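Local coordinates for putative transcriptional regulator (Clostridium difficile, PDB 3QI7), which is of unknown function but probably binds a small ligand, perhaps a sugar, as periplasmic binding proteins do, at residues T116-M121 with N126-F131. Numbering follows the deposited sequence.
Sequences TISAPM and NQLSQF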
ATOM      1  N   THR A 116      12.208  15.722   3.460  1.00 27.75           N
ATOM      2  CA  THR A 116      10.785  15.466   3.174  1.00 28.18           C
ATOM      3  C   THR A 116      10.561  14.201   2.341  1.00 27.10           C
ATOM      4  O   THR A 116      11.282  13.941   1.378  1.00 25.98           O
ATOM      5  CB  THR A 116      10.153  16.689   2.467  1.00 28.13           C
ATOM      6  OG1 THR A 116      10.958  17.061   1.343  1.00 27.63           O
ATOM      7  CG2 THR A 116      10.035  17.871   3.463  1.00 25.40           C
ATOM      8  N   ILE A 117       9.562  13.406   2.727  1.00 25.33           N
ATOM      9  CA  ILE A 117       9.323  12.111   2.127  1.00 23.36           C
ATOM     10  C   ILE A 117       7.811  11.911   1.941  1.00 23.46           C
ATOM     11  O   ILE A 117       7.040  12.062   2.901  1.00 24.92           O
ATOM     12  CB  ILE A 117       9.865  10.966   3.021  1.00 24.65           C
ATOM     13  CG1 ILE A 117      11.309  11.232   3.450  1.00 26.76           C
ATOM     14  CG2 ILE A 117       9.708   9.587   2.328  1.00 22.15           C
ATOM     15  CD1 ILE A 117      11.934  10.123   4.223  1.00 25.96           C
ATOM     16  N   SER A 118       7.397  11.644   0.710  1.00 22.52           N
ATOM     17  CA  SER A 118       6.034  11.215   0.418  1.00 21.80           C
ATOM     18  C   SER A 118       6.020   9.669   0.486  1.00 22.34           C
ATOM     19  O   SER A 118       6.934   8.979  -0.039  1.00 20.91           O
ATOM     20  CB  SER A 118       5.540  11.769  -0.940  1.00 24.35           C
ATOM     21  OG  SER A 118       6.289  11.248  -2.065  1.00 21.87           O
ATOM     22  N   ALA A 119       4.995   9.126   1.127  1.00 20.82           N
ATOM     23  CA  ALA A 119       4.925   7.706   1.365  1.00 19.82           C
ATOM     24  C   ALA A 119       3.505   7.135   1.644  1.00 17.92           C
ATOM     25  O   ALA A 119       3.255   6.524   2.669  1.00 20.97           O
ATOM     26  CB  ALA A 119       5.900   7.361   2.477  1.00 20.13           C
ATOM     27  N   PRO A 120       2.557   7.299   0.690  1.00 20.30           N
ATOM     28  CA  PRO A 120       2.636   8.054  -0.552  1.00 18.75           C
ATOM     29  C   PRO A 120       2.004   9.421  -0.384  1.00 21.38           C
ATOM     30  O   PRO A 120       1.537   9.745   0.701  1.00 24.21           O
ATOM     31  CB  PRO A 120       1.763   7.204  -1.507  1.00 21.69           C
ATOM     32  CG  PRO A 120       0.560   6.794  -0.579  1.00 22.52           C
ATOM     33  CD  PRO A 120       1.246   6.604   0.819  1.00 19.94           C
HETATM   34  N   MSE A 121       2.032  10.244  -1.430  1.00 22.47           N
HETATM   35  CA  MSE A 121       1.122  11.397  -1.528  1.00 23.82           C
HETATM   36  C   MSE A 121       0.343  11.277  -2.858  1.00 24.12           C
HETATM   37  O   MSE A 121       0.789  10.597  -3.787  1.00 25.71           O
HETATM   38  CB  MSE A 121       1.886  12.715  -1.429  1.00 23.80           C
HETATM   39  CG  MSE A 121       2.255  13.073   0.031  1.00 24.93           C
HETATM   40 SE   MSE A 121       3.550  14.549   0.176  0.75 29.15          SE
HETATM   41  CE  MSE A 121       2.476  16.041  -0.523  1.00 30.43           C
ATOM     42  N   ASN A 126       5.309  13.959 -11.044  1.00 29.31           N
ATOM     43  CA  ASN A 126       6.390  14.819 -11.508  1.00 29.19           C
ATOM     44  C   ASN A 126       6.612  15.999 -10.552  1.00 30.13           C
ATOM     45  O   ASN A 126       7.746  16.398 -10.268  1.00 27.88           O
ATOM     46  CB  ASN A 126       6.094  15.307 -12.927  1.00 33.52           C
ATOM     47  CG  ASN A 126       6.134  14.178 -13.933  1.00 37.03           C
ATOM     48  OD1 ASN A 126       7.164  13.934 -14.560  1.00 44.19           O
ATOM     49  ND2 ASN A 126       5.042  13.437 -14.039  1.00 47.92           N
ATOM     50  N   GLN A 127       5.512  16.560 -10.060  1.00 31.33           N
ATOM     51  CA  GLN A 127       5.573  17.662  -9.101  1.00 31.50           C
ATOM     52  C   GLN A 127       6.173  17.184  -7.785  1.00 32.07           C
ATOM     53  O   GLN A 127       7.009  17.851  -7.182  1.00 30.57           O
ATOM     54  CB  GLN A 127       4.172  18.201  -8.861  1.00 34.84           C
ATOM     55  CG  GLN A 127       3.553  18.856 -10.070  1.00 41.82           C
ATOM     56  CD  GLN A 127       4.063  20.240 -10.226  1.00 48.19           C
ATOM     57  OE1 GLN A 127       3.804  21.102  -9.375  1.00 57.56           O
ATOM     58  NE2 GLN A 127       4.818  20.478 -11.290  1.00 53.05           N
ATOM     59  N   LEU A 128       5.742  16.010  -7.338  1.00 27.79           N
ATOM     60  CA  LEU A 128       6.340  15.397  -6.157  1.00 28.12           C
ATOM     61  C   LEU A 128       7.868  15.253  -6.298  1.00 27.22           C
ATOM     62  O   LEU A 128       8.627  15.547  -5.366  1.00 25.17           O
ATOM     63  CB  LEU A 128       5.710  14.027  -5.907  1.00 23.67           C
ATOM     64  CG  LEU A 128       4.303  13.966  -5.301  1.00 28.31           C
ATOM     65  CD1 LEU A 128       3.827  12.507  -5.178  1.00 22.96           C
ATOM     66  CD2 LEU A 128       4.233  14.619  -3.917  1.00 26.26           C
ATOM     67  N   SER A 129       8.325  14.808  -7.461  1.00 27.35           N
ATOM     68  CA  SER A 129       9.759  14.593  -7.670  0.50 27.12           C
ATOM     69  C   SER A 129      10.533  15.909  -7.576  1.00 28.81           C
ATOM     70  O   SER A 129      11.636  15.954  -6.994  1.00 26.91           O
ATOM     71  CB  SER A 129      10.018  13.926  -9.023  0.50 26.68           C
ATOM     72  OG  SER A 129      11.409  13.886  -9.322  0.50 25.05           O
ATOM     73  N   GLN A 130       9.964  16.969  -8.158  1.00 30.05           N
ATOM     74  CA  GLN A 130      10.601  18.290  -8.179  0.50 31.19           C
ATOM     75  C   GLN A 130      10.705  18.866  -6.764  1.00 31.85           C
ATOM     76  O   GLN A 130      11.726  19.418  -6.398  1.00 31.80           O
ATOM     77  CB  GLN A 130       9.813  19.255  -9.091  0.50 31.66           C
ATOM     78  CG  GLN A 130      10.563  20.550  -9.478  0.50 34.65           C
ATOM     79  CD  GLN A 130       9.736  21.503 -10.350  0.50 32.82           C
ATOM     80  OE1 GLN A 130       8.732  21.122 -10.947  0.50 29.79           O
ATOM     81  NE2 GLN A 130      10.168  22.748 -10.417  0.50 33.15           N
ATOM     82  N   PHE A 131       9.644  18.712  -5.966  1.00 29.20           N
ATOM     83  CA  PHE A 131       9.519  19.522  -4.718  1.00 30.54           C
ATOM     84  C   PHE A 131       9.659  18.766  -3.396  1.00 30.91           C
ATOM     85  O   PHE A 131       9.737  19.405  -2.348  1.00 31.56           O
ATOM     86  CB  PHE A 131       8.187  20.295  -4.719  1.00 29.82           C
ATOM     87  CG  PHE A 131       8.066  21.286  -5.841  1.00 35.16           C
ATOM     88  CD1 PHE A 131       8.934  22.354  -5.930  1.00 37.17           C
ATOM     89  CD2 PHE A 131       7.080  21.137  -6.815  1.00 38.17           C
ATOM     90  CE1 PHE A 131       8.827  23.269  -6.980  1.00 40.20           C
ATOM     91  CE2 PHE A 131       6.965  22.037  -7.865  1.00 36.90           C
ATOM     92  CZ  PHE A 131       7.836  23.108  -7.948  1.00 39.30           C
TER
HETATM   93  O   HOH W   1       9.618  19.433   0.222  1.00 33.81           O
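F131, which meets T116 through a water on its backbone, has an aromatic ring that takes no direct part in the contact. Q130 has two conformers. In one of them its CG lies over the centre of one ring face, 4.0 Å above the plane; for the other this contact is doubtful. OE1 of Q127 lies at the ring edge, in the plane. L101 and Q105 of helix 101-110 also touch the F131 side chain. The phenyl group leads away from the strand. The link to the strand is made by the F131 backbone. A water donates to F131 O at 2.6 Å. It is also hydrogen-bonded to T116 OG1 at 2.9 Å. One water thus joins the strand to the last residue of the helix.

The direct packing centres on L128. Its two methyls divide the work. CD2 rests on selenomethionine M121, 3.9 Å from its CB. The M121 chain bends at its last torsion (chi3 66°), and this brings CE to 4.1 Å from the same L128 CD2. The two side chains meet at an oblique angle. CD1 of L128 faces polar atoms: M121 O at 3.8 Å and, more loosely, S118 OG.

Strand 115-118, helix 125-131 and strand 134-137 form a beta-alpha-beta crossover. The two strands are parallel neighbours in the main sheet of a periplasmic-binding-protein-like lobe, and the helix packs against that sheet. The chain leaves the first strand through A119 and P120, joined by a cis peptide, before M121 turns its side chain to the helix.

S118 is buried. Its OG is hydrogen-bonded to OD1 of N135, on the second strand of the unit. ND2 of N135 makes a weak hydrogen bond to L128 O. One amide therefore serves both segments. L104 and V93 add apolar cover to M121.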